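Local coordinates for alanine racemase (PDB 3HUR), which belongs to the alanine racemase family of fold-type III enzymes, pairing an N-terminal alpha/beta barrel with a C-terminal domain made mainly of beta strands, at residues R27-K31 against C209-H213; T10-L16 against I370-T375. All blocks are in the same frame, centred on the assembly; numbering follows the deposited sequence.

Contact 1: residues R27-K31 against C209-H213; sequences REWTK and CIWHH
Two helix C-termini meet here: residues 27-31 carry the end of helix 16-30, Lys-31 leaving it with positive phi (43/59), and residues 209-213 the last turn of helix 206-211, with His-212 (-136/31) the first to depart. The CA atoms of Thr-30 and His-213 lie 5.2 Å apart. Cys-209 is small and buried; its carbonyl O is 3.1 Å from Trp-29 CD1 and 3.6 Å from Thr-30 CG2. Ile-210 turns its CB away but offers its backbone: Trp-29, chi1 t and chi2 -107°, reaches across and donates NE1 to Ile-210 O (2.9 Å, N-H...O angle 164°). Both helices belong to the alpha/beta barrel, where Thr-30 and Cys-209 also touch Ile-223 of strand 222-223 and the Trp-29 side chain touches Pro-242 and Leu-245. His-213, chi1 p, points toward the first helix. Its flat ring both stacks and donates: offset on the five-membered ring of Trp-29 (centroids 3.6 Å apart, planes at 2°), it sends ND1 to Trp-29 O (2.7 Å, N-H...O angle 155°).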
# COMPACT_ATOMS: atom_id res chain seq x y z
N ARG A 27 -24.15 -3.21 31.77
CA ARG A 27 -25.39 -2.89 32.48
C ARG A 27 -25.10 -2.91 34.00
O ARG A 27 -25.43 -1.97 34.70
CB ARG A 27 -26.50 -3.88 32.16
CG ARG A 27 -27.90 -3.39 32.54
CD ARG A 27 -28.97 -4.48 32.37
NE ARG A 27 -30.20 -3.92 31.80
CZ ARG A 27 -30.59 -4.03 30.53
NH1 ARG A 27 -29.87 -4.72 29.65
NH2 ARG A 27 -31.73 -3.47 30.14
N GLU A 28 -24.46 -3.98 34.46
CA GLU A 28 -24.16 -4.15 35.87
C GLU A 28 -23.11 -3.17 36.32
O GLU A 28 -23.10 -2.80 37.48
CB GLU A 28 -23.65 -5.57 36.18
CG GLU A 28 -24.64 -6.70 35.85
CD GLU A 28 -23.97 -8.10 35.84
OE1 GLU A 28 -23.16 -8.37 36.77
OE2 GLU A 28 -24.26 -8.91 34.90
N TRP A 29 -22.24 -2.75 35.43
CA TRP A 29 -21.11 -1.90 35.78
C TRP A 29 -21.60 -0.49 36.04
O TRP A 29 -20.98 0.27 36.80
CB TRP A 29 -20.14 -1.89 34.62
CG TRP A 29 -18.85 -1.11 34.78
CD1 TRP A 29 -18.54 0.09 34.19
CD2 TRP A 29 -17.68 -1.51 35.52
NE1 TRP A 29 -17.25 0.46 34.53
CE2 TRP A 29 -16.71 -0.50 35.34
CE3 TRP A 29 -17.38 -2.62 36.33
CZ2 TRP A 29 -15.45 -0.57 35.96
CZ3 TRP A 29 -16.10 -2.69 36.93
CH2 TRP A 29 -15.16 -1.67 36.74
N THR A 30 -22.69 -0.13 35.38
CA THR A 30 -23.20 1.23 35.42
C THR A 30 -24.56 1.30 36.15
O THR A 30 -25.17 2.36 36.26
CB THR A 30 -23.31 1.83 33.98
OG1 THR A 30 -24.38 1.21 33.25
CG2 THR A 30 -22.00 1.65 33.21
N LYS A 31 -25.02 0.15 36.66
CA LYS A 31 -26.36 0.01 37.19
C LYS A 31 -27.39 0.69 36.30
O LYS A 31 -28.12 1.58 36.72
CB LYS A 31 -26.40 0.56 38.63
CG LYS A 31 -26.39 -0.52 39.72
CD LYS A 31 -25.00 -1.13 40.01
CE LYS A 31 -25.10 -2.15 41.23
NZ LYS A 31 -24.04 -3.25 41.27
N CYS A 209 -19.41 5.04 29.92
CA CYS A 209 -19.79 3.85 30.68
C CYS A 209 -18.57 3.20 31.35
O CYS A 209 -18.64 2.74 32.51
CB CYS A 209 -20.51 2.82 29.79
SG CYS A 209 -22.18 3.28 29.26
N ILE A 210 -17.46 3.12 30.62
CA ILE A 210 -16.34 2.32 31.12
C ILE A 210 -15.64 3.05 32.28
O ILE A 210 -15.64 2.55 33.39
CB ILE A 210 -15.29 1.98 30.04
CG1 ILE A 210 -15.88 1.07 28.96
CG2 ILE A 210 -14.04 1.35 30.69
CD1 ILE A 210 -15.06 0.97 27.75
N TRP A 211 -15.09 4.23 32.00
CA TRP A 211 -14.24 4.97 32.93
C TRP A 211 -14.91 6.02 33.87
O TRP A 211 -14.20 6.68 34.58
CB TRP A 211 -13.07 5.62 32.18
CG TRP A 211 -12.15 4.59 31.60
CD1 TRP A 211 -11.25 3.81 32.27
CD2 TRP A 211 -12.10 4.17 30.23
NE1 TRP A 211 -10.62 2.93 31.38
CE2 TRP A 211 -11.14 3.13 30.13
CE3 TRP A 211 -12.78 4.57 29.07
CZ2 TRP A 211 -10.82 2.52 28.93
CZ3 TRP A 211 -12.46 3.96 27.89
CH2 TRP A 211 -11.49 2.93 27.82
N HIS A 212 -16.22 6.16 33.86
CA HIS A 212 -16.89 7.10 34.74
C HIS A 212 -18.13 6.48 35.39
O HIS A 212 -19.11 7.16 35.68
CB HIS A 212 -17.38 8.31 33.97
CG HIS A 212 -16.31 9.14 33.36
ND1 HIS A 212 -15.56 8.73 32.27
CD2 HIS A 212 -15.91 10.41 33.63
CE1 HIS A 212 -14.74 9.70 31.93
NE2 HIS A 212 -14.93 10.73 32.74
N HIS A 213 -18.11 5.17 35.62
CA HIS A 213 -19.30 4.53 36.19
C HIS A 213 -19.58 4.89 37.66
O HIS A 213 -20.65 4.58 38.18
CB HIS A 213 -19.24 3.03 36.03
CG HIS A 213 -18.26 2.36 36.92
ND1 HIS A 213 -18.54 1.17 37.56
CD2 HIS A 213 -16.99 2.69 37.27
CE1 HIS A 213 -17.49 0.81 38.28
NE2 HIS A 213 -16.53 1.70 38.11

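Contact 2: residues T10-L16 against I370-T375; sequences TWVSVDL and IKRIYT
Strands 10-15 and 372-375 pair in parallel at one edge of the mixed sheet, joining chain near both termini; their axes approach to 4.6 Å and cross at -33°. Val-12, Ser-13, Val-14 and Asp-15 pair with Arg-372, Ile-373, Tyr-374 and Thr-375, CA-CA 4.8-5.0 Å. The hydrogen-bond ladder is regular: Val-12 N to Lys-371 O 3.0 Å, Ile-373 N to Val-12 O 2.8 Å, Val-14 N to Ile-373 O 2.8 Å, Thr-375 N to Val-14 O 3.1 Å. Beta-branched Val-12 and Val-14, both chi1 t, suit the extended backbone and share a face with Arg-372 and Tyr-374. The apolar contacts are Val-12 CG2 to Ile-370 CG1 (3.9 Å), Val-14 CB (3.7 Å) and Leu-16 CG (4.0 Å) to Tyr-374 CD2, and Trp-11 CD1 to Ile-373 CG1 (3.6 Å); the Arg-372 guanidinium lies over Val-12 CG2. On the Ile-373 face, small Ser-13 sets OG 3.4 Å from Thr-375 CG2. Arg-372 NH1 bonds Ile-370 O (3.1 Å) and NH2 reaches Leu-366 O, Asp-15 N-caps helix 16-30 through Ala-18 N, and Lys-371 NZ forms salt bridges with Glu-74 and Glu-71 of the second subunit. Strand 10-15 lies between 372-375 and antiparallel 251-263, with Leu-16 and Tyr-374 packed on helix 48-57.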
# COMPACT_ATOMS: atom_id res chain seq x y z
N THR A 10 -10.41 -18.48 4.94
CA THR A 10 -10.29 -17.63 6.08
C THR A 10 -11.65 -17.01 6.36
O THR A 10 -12.48 -16.91 5.48
CB THR A 10 -9.26 -16.54 5.81
OG1 THR A 10 -9.65 -15.77 4.65
CG2 THR A 10 -7.90 -17.11 5.62
N TRP A 11 -11.87 -16.58 7.59
CA TRP A 11 -13.10 -15.92 7.96
C TRP A 11 -12.98 -15.21 9.33
O TRP A 11 -12.03 -15.45 10.08
CB TRP A 11 -14.24 -16.94 7.99
CG TRP A 11 -14.09 -18.01 9.00
CD1 TRP A 11 -14.56 -18.00 10.27
CD2 TRP A 11 -13.43 -19.28 8.83
NE1 TRP A 11 -14.21 -19.18 10.92
CE2 TRP A 11 -13.51 -19.97 10.05
CE3 TRP A 11 -12.77 -19.89 7.75
CZ2 TRP A 11 -13.00 -21.23 10.22
CZ3 TRP A 11 -12.23 -21.12 7.94
CH2 TRP A 11 -12.35 -21.79 9.15
N VAL A 12 -13.93 -14.32 9.63
CA VAL A 12 -14.03 -13.64 10.94
C VAL A 12 -15.12 -14.32 11.68
O VAL A 12 -16.25 -14.34 11.22
CB VAL A 12 -14.48 -12.17 10.87
CG1 VAL A 12 -14.59 -11.58 12.31
CG2 VAL A 12 -13.53 -11.36 10.03
N SER A 13 -14.77 -14.86 12.83
CA SER A 13 -15.66 -15.63 13.65
C SER A 13 -16.16 -14.70 14.77
O SER A 13 -15.36 -14.13 15.49
CB SER A 13 -14.88 -16.81 14.23
OG SER A 13 -15.69 -17.49 15.14
N VAL A 14 -17.47 -14.58 14.90
CA VAL A 14 -18.12 -13.65 15.78
C VAL A 14 -19.01 -14.41 16.79
O VAL A 14 -20.01 -15.03 16.41
CB VAL A 14 -19.03 -12.70 14.99
CG1 VAL A 14 -19.75 -11.76 15.95
CG2 VAL A 14 -18.26 -11.93 13.90
N ASP A 15 -18.66 -14.38 18.05
CA ASP A 15 -19.39 -15.11 19.07
C ASP A 15 -20.50 -14.24 19.68
O ASP A 15 -20.22 -13.31 20.47
CB ASP A 15 -18.41 -15.55 20.14
CG ASP A 15 -19.09 -16.03 21.37
OD1 ASP A 15 -20.33 -15.95 21.41
OD2 ASP A 15 -18.36 -16.45 22.29
N LEU A 16 -21.74 -14.53 19.34
CA LEU A 16 -22.83 -13.63 19.69
C LEU A 16 -23.17 -13.71 21.13
O LEU A 16 -23.72 -12.75 21.66
CB LEU A 16 -24.08 -13.91 18.86
CG LEU A 16 -23.97 -13.59 17.36
CD1 LEU A 16 -25.18 -14.08 16.57
CD2 LEU A 16 -23.74 -12.09 17.17
N ILE A 370 -13.43 -10.76 3.77
CA ILE A 370 -13.81 -12.12 4.20
C ILE A 370 -15.16 -12.18 4.99
O ILE A 370 -15.61 -11.19 5.53
CB ILE A 370 -12.67 -12.85 4.99
CG1 ILE A 370 -12.55 -12.36 6.42
CG2 ILE A 370 -11.34 -12.65 4.31
CD1 ILE A 370 -11.33 -12.97 7.17
N LYS A 371 -15.78 -13.35 5.03
CA LYS A 371 -17.11 -13.49 5.50
C LYS A 371 -17.13 -13.52 7.01
O LYS A 371 -16.18 -13.99 7.64
CB LYS A 371 -17.71 -14.79 4.96
CG LYS A 371 -19.14 -15.07 5.42
CD LYS A 371 -20.08 -15.23 4.25
CE LYS A 371 -21.50 -15.61 4.68
NZ LYS A 371 -22.43 -15.34 3.53
N ARG A 372 -18.23 -13.06 7.57
CA ARG A 372 -18.46 -13.17 8.97
C ARG A 372 -19.21 -14.47 9.24
O ARG A 372 -20.25 -14.68 8.65
CB ARG A 372 -19.26 -11.95 9.46
CG ARG A 372 -18.42 -10.76 9.80
CD ARG A 372 -17.53 -10.28 8.70
NE ARG A 372 -16.88 -9.04 9.11
CZ ARG A 372 -15.71 -8.56 8.67
NH1 ARG A 372 -15.00 -9.16 7.75
NH2 ARG A 372 -15.26 -7.42 9.18
N ILE A 373 -18.66 -15.31 10.12
CA ILE A 373 -19.28 -16.54 10.58
C ILE A 373 -19.71 -16.40 12.06
O ILE A 373 -18.95 -15.93 12.90
CB ILE A 373 -18.28 -17.71 10.42
CG1 ILE A 373 -17.87 -17.88 8.93
CG2 ILE A 373 -18.83 -19.04 10.98
CD1 ILE A 373 -19.01 -17.91 7.91
N TYR A 374 -20.92 -16.83 12.39
CA TYR A 374 -21.40 -16.68 13.76
C TYR A 374 -21.35 -18.00 14.50
O TYR A 374 -21.90 -18.99 14.04
CB TYR A 374 -22.80 -16.05 13.73
CG TYR A 374 -22.75 -14.75 13.01
CD1 TYR A 374 -23.00 -14.67 11.64
CD2 TYR A 374 -22.36 -13.59 13.67
CE1 TYR A 374 -22.89 -13.45 10.95
CE2 TYR A 374 -22.27 -12.38 13.01
CZ TYR A 374 -22.51 -12.30 11.67
OH TYR A 374 -22.37 -11.08 11.10
N THR A 375 -20.72 -18.00 15.67
CA THR A 375 -20.63 -19.21 16.52
C THR A 375 -21.39 -19.03 17.81
O THR A 375 -21.76 -17.91 18.15
CB THR A 375 -19.21 -19.49 16.98
OG1 THR A 375 -18.79 -18.42 17.83
CG2 THR A 375 -18.25 -19.61 15.78

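Helix 16-30 ties the two contacts together: it follows directly from strand 10-15 of contact 2 and finishes at contact 1. Their centres are 28 Å apart, on opposite sides of the chain's centre, and their nearest atoms about 13 Å, so they do not touch. Contact 2 closes a long loop of chain, joining residues near both termini, and contact 1 falls within that loop, joining helices of the barrel. They also differ in setting, since no other chain touches contact 1, whereas contact 2 reaches the second subunit. A sulfate ion, probably from the crystallisation liquor, lies about 4 Å from the Lys-371 side chain.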